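Local coordinates for hemolysin BL lytic component L1 (Bacillus cereus, PDB 7NMQ), which is a lytic component of the three-part hemolysin BL enterotoxin, an alpha-helical pore-forming toxin that probably acts on host-cell membranes together with its partner components, at residues K33-N38 and I219-G224; H56-L61 and T147-N152; G168-I173 and D274-A279; Q182-Q187 and K287-Y292. One frame throughout, in Å; residues are numbered along the deposited sequence.

In this long-helix toxin of the ClyA-like family, the four contacts join loop to beta-hairpin (contact 1), helix to helix (contacts 2 and 4) and a turn to a helix start (contact 3). Contacts 1 and 2 have centres about 15 Å apart and touch directly: Val37 N lies 2.9 Å from Gln59 OE1, a probable hydrogen bond. Contact 2 meets contact 4 through Phe149, whose CG lies 3.6 Å from Leu290 CD1. Contact 3, about 17 Å from contact 1 between centres, touches it where Val37 CG2 meets Ala279 CB at 3.6 Å. Contacts 3 and 4 share helix 275-325 but do not touch; their nearest atoms are about 9 Å apart. An ethanediol sits in contact 4.

Contact 1: K33-N38 and I219-G224; sequences KQPNVN and IVVTGG
Lys33 lays its aliphatic chain obliquely across Ile219, with CD 3.7 Å from Ile219 CB, and its ammonium group then bonds to the strand backbone. The chain bends at chi3 (93°), which swings CE out of line with the carbons before it; beyond that bend NZ donates to Ile219 O over 2.8 Å. The nitrogen approaches at a C=O...N angle of 140°, tilted 32° from the carbonyl plane. Farther along, Pro35 and Val221 meet tip to tip, Pro35 CD lying 4.0 Å from Val221 CG1. Gly224 O is the second focus: Gln34 CG packs 3.4 Å from it, and a water donates to both Pro35 O, at 2.6 Å, and Gly224 O, at 2.7 Å, tying loop to turn. Gly223 and Gly224 both have positive phi, a backbone shape that glycine adopts readily.

A second shell fixes Gln34, whose NE2 donates to Ser282 O while its OE1 receives Ala226 N and Asn285 ND2. The contact lies at the surface. Residues 33-38 leave the end of helix 10-33 and lead toward helix 45-103, while 219-224 forms one arm and the turn of a beta-hairpin with strand 225-230, probably the counterpart of the beta-tongue of ClyA, with Gln34 packed on helix 275-325 at Ala286.

Contact 2: H56-L61 and T147-N152; sequences HLNQEL and TDFKNN
Asn58 and Phe149 mark the closest backbone approach, 5.9 Å between CA atoms, in an antiparallel alpha-alpha hairpin. Helices 45-103 and 107-154 follow each other in the chain, and this contact lies far from the short turn that joins them. The local axes run at 152° to each other and come within 9.6 Å, a pairing characteristic of the long helical bundle of ClyA-like toxins.

Asn58 carries most of the contact. Its CB sits at the edge of the Phe149 ring, in the ring plane, 3.7 Å from CD1. CG stands anti to the carbonyl carbon (chi1 -62°), which carries it toward the other helix. From there ND2 passes 3.4 Å from Phe149 CA and donates to Asn152 OD1 over 2.9 Å. The N-H...O angle is 151°, and the donor lies in the carbonyl plane of Asn152, on a lone pair of OD1. The two amides are nearly coplanar and meet edge to edge through this bond. Asn58 OD1, the other branch, rests 3.7 Å from Asp148 CB. A neighbouring water can reach OD1 of both asparagines, but it has more acceptors around it than protons to give, so not all of these bonds can be made at once.

Behind this polar pair the Phe149 ring continues inward, where Ile55 and side chains of helix 275-325, among them Leu283 and Leu290, pack around it. Gln59 sends its polar end to Val37 instead. What it offers the ring is its aliphatic part, with CG 4.0 Å from Phe149 CE1.

Contact 3: G168-I173 and D274-A279; sequences GQQATI and DRANQA
Ile173 presses on the end of Asn277, the pair that forms the closely packed half of this contact. Both residues are buried, and their CA atoms, 6.8 Å apart, are the nearest across the two segments. The two side chains cross obliquely, with Ile173 CG1 nearest the end of the Asn277 amide. Which way round that amide lies is doubtful, so the packing is better described for the group than for its separate atoms. On its other flanks Ile173 meets Thr163, Leu166 and Ala167 of helix 161-169. Ala276, also buried, belongs to this packed part and backs the tip of Gln170, its CB 3.9 Å from Gln170 OE1.

The outer half is looser and polar. Gln170 reaches out with its chain extended beyond CG and meets Asp274 tip to tip, the amide and carboxylate planes being 82° apart. Gln170 OE1 lies 3.0 Å from Asp274 OD2, yet both are acceptors and no hydrogen bond joins them. A water near this tip donates weakly to Asp274 OD2.

Each side is shaped by its own backbone. Residues 170-173 make a type I beta turn, with Ile173 N bonded to Gln170 O at 3.2 Å. Across from it Asp274 has CG between the backbone N and the carbonyl carbon (chi1 71°), and its OD1 accepts Asn277 N over 2.9 Å at 161°. This is a classic aspartate N-cap, which starts helix 275-325 beside the turn linking helices 161-169 and 173-200.

Contact 4: Q182-Q187 and K287-Y292; sequences QLRSTQ and KETLAY. With EDO (1,2-ethanediol), chain G.
Arg184 and Glu288 bring their CA atoms to 7.2 Å where helices 173-200 and 275-325 run in broadly the same direction, their local axes 36° apart and 10.8 Å at closest approach. Across this spacing between two helices of the ClyA-like fold, the contact is carried mainly by Arg184. The chain bends at chi2 (-59°) and again at chi3 (-56°), which turns CD and then NE away from an extended path. The guanidinium beyond meets Thr289 end-on. Both NH2, at 2.8 Å, and NH1, at 3.1 Å, donate to Thr289 OG1, which lies close to the guanidinium plane; two bonds to one oxygen restrict how the group can rotate. Glu288 CB covers one face, while the NH2 nitrogen comes to the edge of the Tyr292 ring, 3.7 Å from CD2. Tyr292 also carries its OH back to the other helix, 3.5 Å from Ser185 CA, and its ring has a cation-pi partner in Lys188.

Lys287 NZ ties the helices through a salt bridge to Glu181 of helix 173-200 and also pairs with its neighbour Glu288. An ethanediol, probably from the crystallisation liquor and with its carbons doubtfully placed, occupies the other edge of Arg184: its O2 accepts from Arg184 NE at 2.8 Å and donates to the Arg184 backbone O, also at 2.8 Å.

Contact 1: K33-N38 and I219-G224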
loop_
_atom_site.group_PDB
_atom_site.type_symbol
_atom_site.label_atom_id
_atom_site.label_comp_id
_atom_site.label_asym_id
_atom_site.label_seq_id
_atom_site.Cartn_x
_atom_site.Cartn_y
_atom_site.Cartn_z
ATOM N N LYS A 33 16.899 -5.465 -4.640
ATOM C CA LYS A 33 17.894 -6.494 -4.250
ATOM C C LYS A 33 18.109 -7.507 -5.372
ATOM O O LYS A 33 19.086 -8.209 -5.312
ATOM C CB LYS A 33 17.457 -7.156 -2.938
ATOM C CG LYS A 33 17.940 -6.426 -1.681
ATOM C CD LYS A 33 17.849 -7.222 -0.411
ATOM C CE LYS A 33 19.095 -7.993 -0.026
ATOM N NZ LYS A 33 18.818 -8.892 1.122
ATOM N N GLN A 34 17.260 -7.572 -6.376
ATOM C CA GLN A 34 17.430 -8.564 -7.440
ATOM C C GLN A 34 18.486 -8.048 -8.410
ATOM O O GLN A 34 18.346 -6.967 -8.978
ATOM C CB GLN A 34 16.115 -8.806 -8.151
ATOM C CG GLN A 34 16.299 -9.872 -9.197
ATOM C CD GLN A 34 15.171 -10.845 -9.323
ATOM O OE1 GLN A 34 14.555 -11.291 -8.367
ATOM N NE2 GLN A 34 14.843 -11.123 -10.556
ATOM N N PRO A 35 19.593 -8.781 -8.627
ATOM C CA PRO A 35 20.621 -8.282 -9.537
ATOM C C PRO A 35 20.246 -8.444 -11.006
ATOM O O PRO A 35 19.290 -9.147 -11.319
ATOM C CB PRO A 35 21.823 -9.149 -9.213
ATOM C CG PRO A 35 21.213 -10.431 -8.793
ATOM C CD PRO A 35 19.986 -10.043 -7.982
ATOM N N ASN A 36 20.990 -7.735 -11.852
ATOM C CA ASN A 36 20.907 -7.943 -13.320
ATOM C C ASN A 36 21.036 -9.432 -13.612
ATOM O O ASN A 36 21.915 -10.124 -13.024
ATOM C CB ASN A 36 21.911 -7.095 -14.087
ATOM C CG ASN A 36 21.532 -5.641 -14.247
ATOM O OD1 ASN A 36 20.570 -5.169 -13.648
ATOM N ND2 ASN A 36 22.291 -4.927 -15.067
ATOM N N VAL A 37 20.232 -9.932 -14.517
ATOM C CA VAL A 37 20.232 -11.396 -14.785
ATOM C C VAL A 37 21.586 -11.793 -15.357
ATOM O O VAL A 37 22.106 -11.159 -16.278
ATOM C CB VAL A 37 19.078 -11.799 -15.708
ATOM C CG1 VAL A 37 19.168 -11.212 -17.108
ATOM C CG2 VAL A 37 18.945 -13.299 -15.819
ATOM N N ASN A 38 22.106 -12.893 -14.841
ATOM C CA ASN A 38 23.381 -13.455 -15.310
ATOM C C ASN A 38 23.117 -14.525 -16.372
ATOM O O ASN A 38 22.728 -15.640 -16.045
ATOM C CB ASN A 38 24.185 -14.007 -14.130
ATOM C CG ASN A 38 25.541 -14.557 -14.557
ATOM O OD1 ASN A 38 25.919 -14.561 -15.730
ATOM N ND2 ASN A 38 26.268 -15.036 -13.580
ATOM N N ILE A 219 14.776 -10.192 2.895
ATOM C CA ILE A 219 14.799 -10.497 1.441
ATOM C C ILE A 219 15.986 -11.440 1.216
ATOM O O ILE A 219 17.113 -11.036 1.556
ATOM C CB ILE A 219 14.871 -9.201 0.624
ATOM C CG1 ILE A 219 13.829 -8.122 1.006
ATOM C CG2 ILE A 219 14.834 -9.598 -0.850
ATOM C CD1 ILE A 219 12.441 -8.389 0.648
ATOM N N VAL A 220 15.751 -12.642 0.689
ATOM C CA VAL A 220 16.852 -13.629 0.432
ATOM C C VAL A 220 17.112 -13.689 -1.063
ATOM O O VAL A 220 16.130 -13.819 -1.818
ATOM C CB VAL A 220 16.561 -15.029 1.021
ATOM C CG1 VAL A 220 17.483 -16.122 0.496
ATOM C CG2 VAL A 220 16.657 -14.965 2.533
ATOM N N VAL A 221 18.358 -13.526 -1.476
ATOM C CA VAL A 221 18.710 -13.653 -2.912
ATOM C C VAL A 221 19.415 -15.011 -3.070
ATOM O O VAL A 221 20.463 -15.249 -2.431
ATOM C CB VAL A 221 19.618 -12.522 -3.419
ATOM C CG1 VAL A 221 19.866 -12.622 -4.919
ATOM C CG2 VAL A 221 19.033 -11.157 -3.032
ATOM N N THR A 222 18.839 -15.847 -3.912
ATOM C CA THR A 222 19.357 -17.199 -4.275
ATOM C C THR A 222 19.357 -17.362 -5.782
ATOM O O THR A 222 18.305 -17.166 -6.347
ATOM C CB THR A 222 18.395 -18.287 -3.796
ATOM O OG1 THR A 222 18.142 -18.119 -2.407
ATOM C CG2 THR A 222 18.945 -19.672 -4.036
ATOM N N GLY A 223 20.468 -17.804 -6.397
ATOM C CA GLY A 223 20.548 -17.932 -7.866
ATOM C C GLY A 223 20.041 -16.701 -8.626
ATOM O O GLY A 223 19.451 -16.859 -9.704
ATOM N N GLY A 224 20.300 -15.493 -8.129
ATOM C CA GLY A 224 19.888 -14.237 -8.790
ATOM C C GLY A 224 18.420 -13.936 -8.629
ATOM O O GLY A 224 17.961 -12.879 -9.139
HETATM O O HOH W 1 19.081 -11.741 -11.273
#

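Contact 2: H56-L61 and T147-N152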
loop_
_atom_site.group_PDB
_atom_site.type_symbol
_atom_site.label_atom_id
_atom_site.label_comp_id
_atom_site.label_asym_id
_atom_site.label_seq_id
_atom_site.Cartn_x
_atom_site.Cartn_y
_atom_site.Cartn_z
ATOM N N HIS A 56 18.566 -5.982 -19.217
ATOM C CA HIS A 56 19.371 -5.292 -18.200
ATOM C C HIS A 56 18.961 -3.833 -18.090
ATOM O O HIS A 56 18.882 -3.321 -16.959
ATOM C CB HIS A 56 20.847 -5.373 -18.548
ATOM C CG HIS A 56 21.391 -6.736 -18.302
ATOM N ND1 HIS A 56 22.549 -7.153 -18.902
ATOM C CD2 HIS A 56 20.972 -7.745 -17.500
ATOM C CE1 HIS A 56 22.804 -8.401 -18.492
ATOM N NE2 HIS A 56 21.860 -8.796 -17.632
ATOM N N LEU A 57 18.657 -3.160 -19.199
ATOM C CA LEU A 57 18.156 -1.771 -19.129
ATOM C C LEU A 57 16.797 -1.769 -18.409
ATOM O O LEU A 57 16.547 -0.854 -17.608
ATOM C CB LEU A 57 17.989 -1.196 -20.536
ATOM C CG LEU A 57 19.285 -1.032 -21.303
ATOM C CD1 LEU A 57 19.012 -0.465 -22.697
ATOM C CD2 LEU A 57 20.287 -0.200 -20.577
ATOM N N ASN A 58 15.950 -2.730 -18.678
ATOM C CA ASN A 58 14.635 -2.807 -18.004
ATOM C C ASN A 58 14.847 -3.007 -16.512
ATOM O O ASN A 58 14.102 -2.412 -15.697
ATOM C CB ASN A 58 13.785 -3.950 -18.493
ATOM C CG ASN A 58 13.413 -3.869 -19.960
ATOM O OD1 ASN A 58 13.356 -2.802 -20.608
ATOM N ND2 ASN A 58 13.088 -5.011 -20.474
ATOM N N GLN A 59 15.828 -3.800 -16.101
ATOM C CA GLN A 59 16.033 -4.110 -14.670
ATOM C C GLN A 59 16.556 -2.849 -13.997
ATOM O O GLN A 59 16.170 -2.563 -12.856
ATOM C CB GLN A 59 16.975 -5.306 -14.460
ATOM C CG GLN A 59 16.382 -6.598 -14.955
ATOM C CD GLN A 59 17.243 -7.802 -14.670
ATOM O OE1 GLN A 59 18.235 -8.058 -15.347
ATOM N NE2 GLN A 59 16.894 -8.500 -13.633
ATOM N N GLU A 60 17.449 -2.109 -14.642
ATOM C CA GLU A 60 17.950 -0.845 -14.049
ATOM C C GLU A 60 16.771 0.119 -13.873
ATOM O O GLU A 60 16.690 0.789 -12.832
ATOM C CB GLU A 60 19.058 -0.268 -14.930
ATOM C CG GLU A 60 20.333 -1.101 -14.876
ATOM C CD GLU A 60 21.132 -1.156 -16.153
ATOM O OE1 GLU A 60 21.058 -0.221 -16.981
ATOM O OE2 GLU A 60 21.812 -2.166 -16.298
ATOM N N LEU A 61 15.850 0.188 -14.828
ATOM C CA LEU A 61 14.702 1.104 -14.651
ATOM C C LEU A 61 13.754 0.562 -13.574
ATOM O O LEU A 61 13.182 1.368 -12.836
ATOM C CB LEU A 61 13.978 1.263 -15.979
ATOM C CG LEU A 61 12.872 2.310 -15.976
ATOM C CD1 LEU A 61 13.400 3.679 -15.593
ATOM C CD2 LEU A 61 12.271 2.347 -17.362
ATOM N N THR A 147 5.527 -3.868 -19.177
ATOM C CA THR A 147 5.223 -4.409 -20.507
ATOM C C THR A 147 6.533 -4.571 -21.306
ATOM O O THR A 147 6.655 -5.535 -22.037
ATOM C CB THR A 147 4.201 -3.595 -21.273
ATOM O OG1 THR A 147 4.627 -2.250 -21.345
ATOM C CG2 THR A 147 2.886 -3.590 -20.536
ATOM N N ASP A 148 7.461 -3.630 -21.187
ATOM C CA ASP A 148 8.781 -3.717 -21.867
ATOM C C ASP A 148 9.487 -4.997 -21.416
ATOM O O ASP A 148 9.976 -5.786 -22.260
ATOM C CB ASP A 148 9.708 -2.586 -21.445
ATOM C CG ASP A 148 9.397 -1.227 -22.030
ATOM O OD1 ASP A 148 8.711 -1.189 -23.059
ATOM O OD2 ASP A 148 9.951 -0.238 -21.507
ATOM N N PHE A 149 9.518 -5.217 -20.115
ATOM C CA PHE A 149 10.173 -6.390 -19.521
ATOM C C PHE A 149 9.469 -7.660 -19.961
ATOM O O PHE A 149 10.133 -8.607 -20.461
ATOM C CB PHE A 149 10.224 -6.222 -18.016
ATOM C CG PHE A 149 11.012 -7.288 -17.311
ATOM C CD1 PHE A 149 12.379 -7.193 -17.242
ATOM C CD2 PHE A 149 10.392 -8.392 -16.779
ATOM C CE1 PHE A 149 13.114 -8.162 -16.572
ATOM C CE2 PHE A 149 11.122 -9.360 -16.133
ATOM C CZ PHE A 149 12.473 -9.213 -15.990
ATOM N N LYS A 150 8.138 -7.721 -19.854
ATOM C CA LYS A 150 7.380 -8.912 -20.255
ATOM C C LYS A 150 7.695 -9.208 -21.712
ATOM O O LYS A 150 7.883 -10.373 -22.057
ATOM C CB LYS A 150 5.875 -8.674 -20.090
ATOM C CG LYS A 150 4.989 -9.790 -20.606
ATOM C CD LYS A 150 3.518 -9.636 -20.168
ATOM C CE LYS A 150 2.583 -10.469 -21.009
ATOM N NZ LYS A 150 2.838 -11.916 -20.784
ATOM N N ASN A 151 7.701 -8.215 -22.589
ATOM C CA ASN A 151 7.960 -8.459 -24.031
ATOM C C ASN A 151 9.391 -8.987 -24.228
ATOM O O ASN A 151 9.569 -9.907 -25.040
ATOM C CB ASN A 151 7.660 -7.203 -24.832
ATOM C CG ASN A 151 7.847 -7.456 -26.305
ATOM O OD1 ASN A 151 7.187 -8.309 -26.853
ATOM N ND2 ASN A 151 8.838 -6.811 -26.888
ATOM N N ASN A 152 10.367 -8.495 -23.504
ATOM C CA ASN A 152 11.764 -8.934 -23.716
ATOM C C ASN A 152 11.905 -10.329 -23.135
ATOM O O ASN A 152 12.672 -11.145 -23.708
ATOM C CB ASN A 152 12.747 -7.965 -23.095
ATOM C CG ASN A 152 12.915 -6.676 -23.854
ATOM O OD1 ASN A 152 13.029 -5.587 -23.273
ATOM N ND2 ASN A 152 12.995 -6.781 -25.150
HETATM O O HOH W 2 13.039 -2.694 -23.833
#

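Contact 3: G168-I173 and D274-A279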
loop_
_atom_site.group_PDB
_atom_site.type_symbol
_atom_site.label_atom_id
_atom_site.label_comp_id
_atom_site.label_asym_id
_atom_site.label_seq_id
_atom_site.Cartn_x
_atom_site.Cartn_y
_atom_site.Cartn_z
ATOM N N GLY A 168 14.401 -23.140 -26.217
ATOM C CA GLY A 168 14.923 -23.817 -27.401
ATOM C C GLY A 168 16.139 -24.651 -27.038
ATOM O O GLY A 168 16.370 -25.697 -27.643
ATOM N N GLN A 169 16.874 -24.247 -26.031
ATOM C CA GLN A 169 18.067 -24.975 -25.540
ATOM C C GLN A 169 17.726 -26.074 -24.533
ATOM O O GLN A 169 18.519 -27.026 -24.434
ATOM C CB GLN A 169 19.062 -24.026 -24.883
ATOM C CG GLN A 169 19.545 -22.942 -25.814
ATOM C CD GLN A 169 20.573 -22.033 -25.198
ATOM O OE1 GLN A 169 20.980 -22.190 -24.048
ATOM N NE2 GLN A 169 21.025 -21.083 -26.001
ATOM N N GLN A 170 16.689 -25.927 -23.706
ATOM C CA GLN A 170 16.349 -26.860 -22.590
ATOM C C GLN A 170 14.836 -27.021 -22.510
ATOM O O GLN A 170 14.124 -26.018 -22.217
ATOM C CB GLN A 170 16.896 -26.364 -21.254
ATOM C CG GLN A 170 18.418 -26.359 -21.203
ATOM C CD GLN A 170 18.983 -26.257 -19.806
ATOM O OE1 GLN A 170 19.928 -25.511 -19.563
ATOM N NE2 GLN A 170 18.440 -27.037 -18.891
ATOM N N ALA A 171 14.351 -28.212 -22.781
ATOM C CA ALA A 171 12.915 -28.528 -22.929
ATOM C C ALA A 171 12.178 -28.424 -21.602
ATOM O O ALA A 171 10.959 -28.353 -21.651
ATOM C CB ALA A 171 12.784 -29.911 -23.541
ATOM N N THR A 172 12.878 -28.399 -20.469
ATOM C CA THR A 172 12.229 -28.338 -19.146
ATOM C C THR A 172 11.824 -26.888 -18.817
ATOM O O THR A 172 11.136 -26.710 -17.821
ATOM C CB THR A 172 13.143 -28.908 -18.064
ATOM O OG1 THR A 172 14.398 -28.233 -18.137
ATOM C CG2 THR A 172 13.326 -30.403 -18.206
ATOM N N ILE A 173 12.303 -25.888 -19.538
ATOM C CA ILE A 173 12.094 -24.453 -19.190
ATOM C C ILE A 173 10.615 -24.082 -19.152
ATOM O O ILE A 173 10.216 -23.395 -18.206
ATOM C CB ILE A 173 12.958 -23.545 -20.061
ATOM C CG1 ILE A 173 14.379 -23.630 -19.503
ATOM C CG2 ILE A 173 12.430 -22.116 -20.107
ATOM C CD1 ILE A 173 15.395 -22.852 -20.228
ATOM N N ASP A 274 20.791 -24.810 -12.937
ATOM C CA ASP A 274 21.971 -24.288 -13.655
ATOM C C ASP A 274 21.745 -22.815 -14.020
ATOM O O ASP A 274 20.688 -22.286 -13.752
ATOM C CB ASP A 274 22.268 -25.156 -14.884
ATOM C CG ASP A 274 21.285 -25.039 -16.040
ATOM O OD1 ASP A 274 20.298 -24.266 -15.943
ATOM O OD2 ASP A 274 21.560 -25.671 -17.085
ATOM N N ARG A 275 22.712 -22.187 -14.682
ATOM C CA ARG A 275 22.679 -20.724 -14.915
ATOM C C ARG A 275 21.439 -20.374 -15.759
ATOM O O ARG A 275 20.784 -19.359 -15.490
ATOM C CB ARG A 275 23.977 -20.201 -15.528
ATOM C CG ARG A 275 23.904 -18.721 -15.838
ATOM C CD ARG A 275 25.272 -18.180 -16.194
ATOM N NE ARG A 275 26.240 -18.255 -15.117
ATOM C CZ ARG A 275 27.529 -17.895 -15.226
ATOM N NH1 ARG A 275 28.006 -17.514 -16.383
ATOM N NH2 ARG A 275 28.337 -17.955 -14.188
ATOM N N ALA A 276 21.207 -21.068 -16.879
ATOM C CA ALA A 276 20.062 -20.758 -17.758
ATOM C C ALA A 276 18.752 -20.888 -16.976
ATOM O O ALA A 276 17.885 -20.009 -17.098
ATOM C CB ALA A 276 20.062 -21.665 -18.957
ATOM N N ASN A 277 18.599 -21.946 -16.203
ATOM C CA ASN A 277 17.340 -22.181 -15.465
ATOM C C ASN A 277 17.235 -21.164 -14.345
ATOM O O ASN A 277 16.085 -20.677 -14.073
ATOM C CB ASN A 277 17.255 -23.622 -14.997
ATOM C CG ASN A 277 16.860 -24.537 -16.140
ATOM O OD1 ASN A 277 17.652 -25.301 -16.654
ATOM N ND2 ASN A 277 15.600 -24.530 -16.505
ATOM N N GLN A 278 18.330 -20.758 -13.734
ATOM C CA GLN A 278 18.279 -19.664 -12.726
ATOM C C GLN A 278 17.774 -18.382 -13.382
ATOM O O GLN A 278 17.072 -17.609 -12.734
ATOM C CB GLN A 278 19.629 -19.435 -12.049
ATOM C CG GLN A 278 19.944 -20.522 -11.061
ATOM C CD GLN A 278 21.233 -20.310 -10.318
ATOM O OE1 GLN A 278 22.095 -19.533 -10.718
ATOM N NE2 GLN A 278 21.365 -21.020 -9.223
ATOM N N ALA A 279 18.146 -18.145 -14.631
ATOM C CA ALA A 279 17.711 -16.937 -15.346
ATOM C C ALA A 279 16.206 -17.038 -15.587
ATOM O O ALA A 279 15.526 -16.047 -15.449
ATOM C CB ALA A 279 18.442 -16.768 -16.657
HETATM O O HOH W 3 19.086 -28.038 -16.640
#

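Contact 4: Q182-Q187 and K287-Y292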
loop_
_atom_site.group_PDB
_atom_site.type_symbol
_atom_site.label_atom_id
_atom_site.label_comp_id
_atom_site.label_asym_id
_atom_site.label_seq_id
_atom_site.Cartn_x
_atom_site.Cartn_y
_atom_site.Cartn_z
ATOM N N GLN A 182 2.746 -20.011 -11.115
ATOM C CA GLN A 182 1.730 -20.570 -10.194
ATOM C C GLN A 182 2.101 -20.292 -8.736
ATOM O O GLN A 182 1.216 -19.918 -7.954
ATOM C CB GLN A 182 1.511 -22.071 -10.395
ATOM C CG GLN A 182 0.348 -22.613 -9.561
ATOM C CD GLN A 182 -0.974 -21.908 -9.808
ATOM O OE1 GLN A 182 -1.620 -22.089 -10.835
ATOM N NE2 GLN A 182 -1.407 -21.086 -8.862
ATOM N N LEU A 183 3.348 -20.543 -8.349
ATOM C CA LEU A 183 3.795 -20.341 -6.948
ATOM C C LEU A 183 3.577 -18.864 -6.594
ATOM O O LEU A 183 3.110 -18.552 -5.478
ATOM C CB LEU A 183 5.276 -20.699 -6.800
ATOM C CG LEU A 183 5.570 -22.192 -6.789
ATOM C CD1 LEU A 183 7.072 -22.452 -6.840
ATOM C CD2 LEU A 183 4.929 -22.847 -5.584
ATOM N N ARG A 184 3.955 -17.943 -7.457
ATOM C CA ARG A 184 3.843 -16.498 -7.156
ATOM C C ARG A 184 2.364 -16.095 -7.040
ATOM O O ARG A 184 2.034 -15.289 -6.160
ATOM C CB ARG A 184 4.569 -15.687 -8.221
ATOM C CG ARG A 184 6.086 -15.726 -8.102
ATOM C CD ARG A 184 6.593 -15.192 -6.756
ATOM N NE ARG A 184 6.139 -13.840 -6.444
ATOM C CZ ARG A 184 6.573 -12.732 -7.012
ATOM N NH1 ARG A 184 7.524 -12.799 -7.926
ATOM N NH2 ARG A 184 6.040 -11.550 -6.679
ATOM N N SER A 185 1.465 -16.629 -7.859
ATOM C CA SER A 185 0.034 -16.221 -7.770
ATOM C C SER A 185 -0.589 -16.839 -6.502
ATOM O O SER A 185 -1.375 -16.172 -5.814
ATOM C CB SER A 185 -0.719 -16.536 -9.034
ATOM O OG SER A 185 -0.614 -17.902 -9.383
ATOM N N THR A 186 -0.200 -18.058 -6.140
ATOM C CA THR A 186 -0.655 -18.681 -4.878
ATOM C C THR A 186 -0.136 -17.844 -3.718
ATOM O O THR A 186 -0.880 -17.589 -2.758
ATOM C CB THR A 186 -0.248 -20.151 -4.802
ATOM O OG1 THR A 186 -0.821 -20.794 -5.940
ATOM C CG2 THR A 186 -0.665 -20.844 -3.534
ATOM N N GLN A 187 1.127 -17.469 -3.766
ATOM C CA GLN A 187 1.757 -16.755 -2.652
ATOM C C GLN A 187 1.075 -15.401 -2.461
ATOM O O GLN A 187 0.845 -14.967 -1.289
ATOM C CB GLN A 187 3.234 -16.551 -2.984
ATOM C CG GLN A 187 4.014 -16.015 -1.822
ATOM C CD GLN A 187 5.485 -15.870 -2.096
ATOM O OE1 GLN A 187 6.345 -16.169 -1.251
ATOM N NE2 GLN A 187 5.775 -15.394 -3.280
ATOM N N LYS A 287 9.080 -10.603 -13.554
ATOM C CA LYS A 287 7.938 -10.280 -14.426
ATOM C C LYS A 287 6.690 -10.185 -13.550
ATOM O O LYS A 287 5.884 -9.252 -13.728
ATOM C CB LYS A 287 7.817 -11.382 -15.469
ATOM C CG LYS A 287 6.693 -11.177 -16.449
ATOM C CD LYS A 287 6.736 -12.195 -17.564
ATOM C CE LYS A 287 6.560 -13.616 -17.122
ATOM N NZ LYS A 287 5.228 -13.972 -16.611
ATOM N N GLU A 288 6.514 -11.145 -12.676
ATOM C CA GLU A 288 5.304 -11.197 -11.855
ATOM C C GLU A 288 5.268 -9.962 -10.946
ATOM O O GLU A 288 4.223 -9.294 -10.839
ATOM C CB GLU A 288 5.224 -12.499 -11.085
ATOM C CG GLU A 288 5.066 -13.717 -11.984
ATOM C CD GLU A 288 3.850 -13.557 -12.918
ATOM O OE1 GLU A 288 2.716 -13.331 -12.426
ATOM O OE2 GLU A 288 4.057 -13.519 -14.150
ATOM N N THR A 289 6.370 -9.671 -10.288
ATOM C CA THR A 289 6.431 -8.539 -9.357
ATOM C C THR A 289 6.165 -7.244 -10.112
ATOM O O THR A 289 5.499 -6.348 -9.578
ATOM C CB THR A 289 7.746 -8.511 -8.598
ATOM O OG1 THR A 289 7.834 -9.709 -7.833
ATOM C CG2 THR A 289 7.820 -7.280 -7.721
ATOM N N LEU A 290 6.715 -7.065 -11.307
ATOM C CA LEU A 290 6.515 -5.761 -11.993
ATOM C C LEU A 290 5.029 -5.556 -12.286
ATOM O O LEU A 290 4.633 -4.385 -12.266
ATOM C CB LEU A 290 7.291 -5.724 -13.295
ATOM C CG LEU A 290 8.812 -5.656 -13.158
ATOM C CD1 LEU A 290 9.466 -5.568 -14.526
ATOM C CD2 LEU A 290 9.284 -4.551 -12.271
ATOM N N ALA A 291 4.270 -6.589 -12.618
ATOM C CA ALA A 291 2.815 -6.484 -12.851
ATOM C C ALA A 291 2.109 -6.212 -11.515
ATOM O O ALA A 291 1.283 -5.302 -11.478
ATOM C CB ALA A 291 2.254 -7.715 -13.503
ATOM N N TYR A 292 2.483 -6.917 -10.447
ATOM C CA TYR A 292 1.870 -6.701 -9.118
ATOM C C TYR A 292 2.104 -5.247 -8.674
ATOM O O TYR A 292 1.215 -4.648 -8.008
ATOM C CB TYR A 292 2.417 -7.709 -8.116
ATOM C CG TYR A 292 2.073 -9.143 -8.410
ATOM C CD1 TYR A 292 0.933 -9.507 -9.120
ATOM C CD2 TYR A 292 2.809 -10.151 -7.844
ATOM C CE1 TYR A 292 0.624 -10.839 -9.371
ATOM C CE2 TYR A 292 2.512 -11.486 -8.090
ATOM C CZ TYR A 292 1.402 -11.845 -8.833
ATOM O OH TYR A 292 1.185 -13.199 -9.063
HETATM C C1 EDO G . 3.018 -11.392 -3.766
HETATM O O1 EDO G . 3.290 -11.642 -2.425
HETATM C C2 EDO G . 3.942 -12.073 -4.691
HETATM O O2 EDO G . 3.778 -13.463 -4.916
#